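Aminopentol aminotransferase (Sphingopyxis macrogoltabida, PDB 6HBS) catalyses the pyridoxal-phosphate-dependent deamination of aminopentol (hydrolysed fumonisin B1) to its 2-keto form, with pyruvate as the preferred amino-group acceptor. Local coordinates at the interface of chains A and B. Residues are numbered along the deposited sequence; one frame, centred on the assembly and turned at random. Chains: chain A/B, Aminopentol aminotransferase.

Contact 1: the interface of chains A and B. Residues chain A 116-117, 120, 265, 288-289; chain B 116-117, 120, 265, 288-289.
Two asparagine side chains meet at the two-fold axis between the subunits, and each amide engages the partner at both ends. A:Asn117 and B:Asp120 reach tip to tip, amide and carboxylate planes 33° apart; ND2 of A:Asn117 gives a nearly straight hydrogen bond of 2.9 Å to the syn lone pair of OD2 of B:Asp120. ND2 of A:Asn117 also donates to OD1 of its own A:Asp120, met from above the carboxylate plane. OD1 of A:Asn117 accepts from the indole NE1 of B:Trp289 at 2.9 Å, the amide carbon lying in plane at the indole edge while the N-H arrives from above the carbonyl plane. A water bridges the same OD1 to the backbone N of B:Phe288.

OD2 of A:Asp120 accepts ND2 of B:Asn117 by the symmetric counterpart of this bond between the chains, and also the backbone N-H of A:Asn117 (2.8 Å) and of A:Lys116, the latter on its anti lone pair. Three donors thus grip one oxygen, which may keep the carboxylate ionised even though OD1 of A:Asp120 lies 4.2 Å from OD1 of B:Asp120. A:Lys116, bent at chi2 and chi3, brings NZ to the carbonyl O of A:Pro265 (2.7 Å), almost along the C=O axis.

Apolar packing flanks this network. CA of B:Pro265 sits over the centre of the A:Phe288 ring, a CH-pi contact. CG of A:Pro265 touches CG of B:Pro265 at 3.7 Å.

In the fold, A:Lys116 and A:Asn117 link strand 111-115 to helix 118-133, with A:Asp120 in that helix's first turn; A:Asn117 also belongs to the cofactor pocket.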
# COMPACT_ATOMS: atom_id res chain seq x y z
N LYS A 116 1.53 0.84 -4.18
CA LYS A 116 1.30 -0.49 -3.62
C LYS A 116 -0.14 -0.96 -3.86
O LYS A 116 -0.33 -2.03 -4.40
CB LYS A 116 1.60 -0.53 -2.12
CG LYS A 116 3.08 -0.57 -1.78
CD LYS A 116 3.82 -1.84 -2.21
CE LYS A 116 4.72 -1.61 -3.39
NZ LYS A 116 5.63 -2.74 -3.59
N ASN A 117 -1.10 -0.19 -3.35
CA ASN A 117 -2.50 -0.54 -3.32
C ASN A 117 -3.17 0.03 -4.57
O ASN A 117 -2.77 1.10 -5.04
CB ASN A 117 -3.23 0.04 -2.11
CG ASN A 117 -2.65 -0.33 -0.77
OD1 ASN A 117 -2.46 -1.51 -0.46
ND2 ASN A 117 -2.43 0.66 0.10
N ASP A 120 -4.21 3.45 -3.83
CA ASP A 120 -3.16 4.44 -4.03
C ASP A 120 -3.27 5.04 -5.44
O ASP A 120 -3.12 6.27 -5.61
CB ASP A 120 -1.75 3.83 -3.86
CG ASP A 120 -1.43 3.16 -2.53
OD1 ASP A 120 -2.17 3.38 -1.55
OD2 ASP A 120 -0.41 2.40 -2.48
N PRO A 265 2.89 -7.39 -4.60
CA PRO A 265 2.14 -6.17 -4.31
C PRO A 265 2.72 -4.99 -5.07
O PRO A 265 3.79 -4.45 -4.71
CB PRO A 265 2.31 -6.04 -2.80
CG PRO A 265 3.70 -6.60 -2.54
CD PRO A 265 3.87 -7.72 -3.56
N PHE A 288 7.40 1.84 0.33
CA PHE A 288 7.54 0.57 -0.33
C PHE A 288 7.29 0.70 -1.84
O PHE A 288 7.34 -0.29 -2.55
CB PHE A 288 6.60 -0.46 0.29
CG PHE A 288 6.88 -0.77 1.74
CD1 PHE A 288 8.13 -1.24 2.15
CD2 PHE A 288 5.90 -0.62 2.70
CE1 PHE A 288 8.38 -1.50 3.49
CE2 PHE A 288 6.15 -0.92 4.04
CZ PHE A 288 7.39 -1.35 4.44
N TRP A 289 7.02 1.92 -2.31
CA TRP A 289 6.59 2.12 -3.71
C TRP A 289 7.71 1.89 -4.71
O TRP A 289 7.42 1.76 -5.90
CB TRP A 289 5.97 3.52 -3.90
CG TRP A 289 4.66 3.74 -3.21
CD1 TRP A 289 4.13 3.04 -2.16
CD2 TRP A 289 3.69 4.77 -3.51
NE1 TRP A 289 2.89 3.54 -1.82
CE2 TRP A 289 2.61 4.61 -2.62
CE3 TRP A 289 3.63 5.79 -4.46
CZ2 TRP A 289 1.51 5.48 -2.62
CZ3 TRP A 289 2.53 6.64 -4.47
CH2 TRP A 289 1.48 6.45 -3.58
N LYS B 116 -0.49 -2.17 3.95
CA LYS B 116 0.70 -2.11 3.13
C LYS B 116 1.56 -0.90 3.50
O LYS B 116 2.73 -1.05 3.91
CB LYS B 116 0.39 -2.08 1.63
CG LYS B 116 0.04 -3.42 0.97
CD LYS B 116 1.09 -4.50 0.98
CE LYS B 116 0.86 -5.51 2.09
NZ LYS B 116 1.73 -6.70 1.95
N ASN B 117 1.00 0.29 3.28
CA ASN B 117 1.69 1.56 3.50
C ASN B 117 1.52 2.04 4.96
O ASN B 117 0.49 1.88 5.64
CB ASN B 117 1.15 2.66 2.56
CG ASN B 117 1.16 2.30 1.08
OD1 ASN B 117 2.19 1.90 0.51
ND2 ASN B 117 0.02 2.49 0.42
N ASP B 120 -1.48 3.93 5.12
CA ASP B 120 -2.67 3.14 5.34
C ASP B 120 -2.98 3.09 6.84
O ASP B 120 -4.18 3.19 7.25
CB ASP B 120 -2.54 1.71 4.79
CG ASP B 120 -2.24 1.56 3.30
OD1 ASP B 120 -2.47 2.49 2.52
OD2 ASP B 120 -1.79 0.45 2.91
N PRO B 265 7.07 -5.34 2.33
CA PRO B 265 6.06 -4.29 2.47
C PRO B 265 4.90 -4.73 3.35
O PRO B 265 4.03 -5.50 2.90
CB PRO B 265 5.61 -4.07 1.03
CG PRO B 265 5.74 -5.45 0.38
CD PRO B 265 6.90 -6.11 1.08
N PHE B 288 -3.68 -6.56 -1.26
CA PHE B 288 -2.39 -7.10 -0.82
C PHE B 288 -2.23 -7.15 0.70
O PHE B 288 -1.17 -7.58 1.21
CB PHE B 288 -1.27 -6.31 -1.48
CG PHE B 288 -1.31 -6.38 -2.99
CD1 PHE B 288 -1.30 -7.61 -3.63
CD2 PHE B 288 -1.37 -5.22 -3.76
CE1 PHE B 288 -1.38 -7.67 -5.02
CE2 PHE B 288 -1.38 -5.29 -5.14
CZ PHE B 288 -1.42 -6.51 -5.76
N TRP B 289 -3.24 -6.71 1.45
CA TRP B 289 -3.11 -6.56 2.91
C TRP B 289 -3.02 -7.90 3.66
O TRP B 289 -2.56 -7.92 4.80
CB TRP B 289 -4.28 -5.73 3.45
CG TRP B 289 -4.25 -4.29 3.06
CD1 TRP B 289 -3.57 -3.71 2.02
CD2 TRP B 289 -4.92 -3.21 3.75
NE1 TRP B 289 -3.78 -2.35 2.02
CE2 TRP B 289 -4.60 -2.02 3.06
CE3 TRP B 289 -5.77 -3.14 4.85
CZ2 TRP B 289 -5.14 -0.78 3.42
CZ3 TRP B 289 -6.28 -1.91 5.22
CH2 TRP B 289 -5.95 -0.75 4.52
O HOH W 1 -3.65 -3.69 -1.64
O HOH W 2 4.69 2.33 1.42

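Contact 2: the interface of chains A and B. Residues chain A 82-85; chain B 41-42, 70, 75.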
# COMPACT_ATOMS: atom_id res chain seq x y z
N ARG A 82 15.62 -10.74 -6.12
CA ARG A 82 15.84 -10.81 -4.68
C ARG A 82 17.35 -10.94 -4.35
O ARG A 82 17.80 -10.43 -3.30
CB ARG A 82 15.01 -11.95 -4.09
CG ARG A 82 14.78 -11.83 -2.59
CD ARG A 82 13.81 -12.91 -2.11
NE ARG A 82 12.55 -12.89 -2.84
CZ ARG A 82 12.13 -13.84 -3.68
NH1 ARG A 82 12.92 -14.85 -3.96
NH2 ARG A 82 10.92 -13.77 -4.21
N LEU A 83 18.12 -11.58 -5.23
CA LEU A 83 19.57 -11.71 -5.03
C LEU A 83 20.26 -10.35 -5.18
O LEU A 83 21.41 -10.20 -4.72
CB LEU A 83 20.18 -12.69 -6.04
CG LEU A 83 19.81 -14.15 -5.85
CD1 LEU A 83 20.45 -15.01 -6.93
CD2 LEU A 83 20.19 -14.64 -4.47
N LEU A 84 19.64 -9.42 -5.91
CA LEU A 84 20.21 -8.13 -6.18
C LEU A 84 19.80 -7.16 -5.07
O LEU A 84 20.66 -6.73 -4.30
CB LEU A 84 19.80 -7.63 -7.56
CG LEU A 84 20.29 -8.51 -8.70
CD1 LEU A 84 19.67 -8.08 -10.03
CD2 LEU A 84 21.81 -8.48 -8.77
N GLY A 85 18.49 -6.86 -4.97
CA GLY A 85 17.97 -5.94 -3.98
C GLY A 85 16.48 -5.70 -4.18
O GLY A 85 15.96 -5.92 -5.27
N ARG B 41 22.08 -3.10 -6.60
CA ARG B 41 22.04 -4.14 -5.59
C ARG B 41 22.27 -3.55 -4.20
O ARG B 41 22.70 -2.41 -4.03
CB ARG B 41 23.05 -5.26 -5.94
CG ARG B 41 24.50 -4.83 -5.95
CD ARG B 41 25.50 -5.97 -6.15
NE ARG B 41 25.90 -6.13 -7.53
CZ ARG B 41 25.60 -7.21 -8.27
NH1 ARG B 41 25.15 -8.31 -7.67
NH2 ARG B 41 25.74 -7.20 -9.58
N ALA B 42 21.97 -4.37 -3.20
CA ALA B 42 22.12 -4.01 -1.83
C ALA B 42 22.44 -5.25 -0.99
O ALA B 42 21.87 -6.33 -1.20
CB ALA B 42 20.84 -3.37 -1.35
N ARG B 70 19.03 -8.16 2.75
CA ARG B 70 19.11 -9.61 2.48
C ARG B 70 19.62 -10.36 3.70
O ARG B 70 20.40 -11.33 3.60
CB ARG B 70 19.99 -9.91 1.26
CG ARG B 70 19.45 -9.36 -0.05
CD ARG B 70 20.34 -9.64 -1.27
NE ARG B 70 20.61 -11.07 -1.38
CZ ARG B 70 21.81 -11.62 -1.62
NH1 ARG B 70 22.85 -10.88 -1.96
NH2 ARG B 70 21.93 -12.93 -1.54
N GLU B 75 15.40 -13.77 5.10
CA GLU B 75 15.23 -14.31 3.75
C GLU B 75 14.86 -15.80 3.80
O GLU B 75 14.03 -16.24 3.02
CB GLU B 75 16.44 -14.07 2.86
CG GLU B 75 16.70 -12.60 2.55
CD GLU B 75 15.46 -11.81 2.10
OE1 GLU B 75 14.63 -12.36 1.35
OE2 GLU B 75 15.29 -10.68 2.61
O HOH W 3 22.78 -8.17 -3.13
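A:Leu84 lies against the guanidinium end of B:Arg41 in this contact of a class-III aminotransferase, where the loop after helix 72-82 of one subunit meets strand 39-43 of the other. The two side chains cross obliquely, and the CD2 branch of A:Leu84 does the touching, 3.5 Å from NH1 of B:Arg41. That arginine starts in the crowded position, CG between backbone N and carbonyl carbon (chi1 63°), and bends at chi3. Elsewhere along the loop, A:Leu83 turns its CD2 methyl toward B:Arg70, 3.8 Å from NH2.

The backbone of the loop supplies the polar contacts. The carbonyl O of A:Leu84 accepts a hydrogen bond of 2.9 Å from the backbone N of B:Ala42, the donor standing 28° above the carbonyl plane. B:Arg70, bent at chi3, lays one face of its guanidinium under the carbonyl O of A:Leu83, which stands 3.0 Å above the plane toward the rim. Since the N-H of NH1 points elsewhere, the arginine reaches this oxygen through water 3, which lies 3.0 Å from NH1 of B:Arg70. The same water meets the carbonyl oxygens of A:Leu83, A:Leu84 and B:Ala42, so it ties both backbones together.

Farther out, the CD methylene of A:Arg82 packs 3.6 Å from OE1 of B:Glu75. Their guanidinium and carboxylate planes are nearly parallel, 10° apart, but NE of A:Arg82 remains 4.7 Å from OE1 of B:Glu75, so any attraction is probably long-range.

The centres of the C-alpha atoms of contact 1 and contact 2 lie about 20 Å apart on one two-fold symmetric interface, and they share no residue. Contact 1 straddles the axis and contains both halves of its symmetric arrangement, whereas contact 2 lies off the axis and recurs with the chains exchanged. Their elements differ too: the strand 111-115 to helix 118-133 junction with loop residues 265 and 288-289 in the first, helix 72-82 and strand 39-43 in the second. Such a spread fits the dimer typical of class-III aminotransferases, and the cofactor-pocket residue in contact 1 suggests that pairing of the subunits supports the active site.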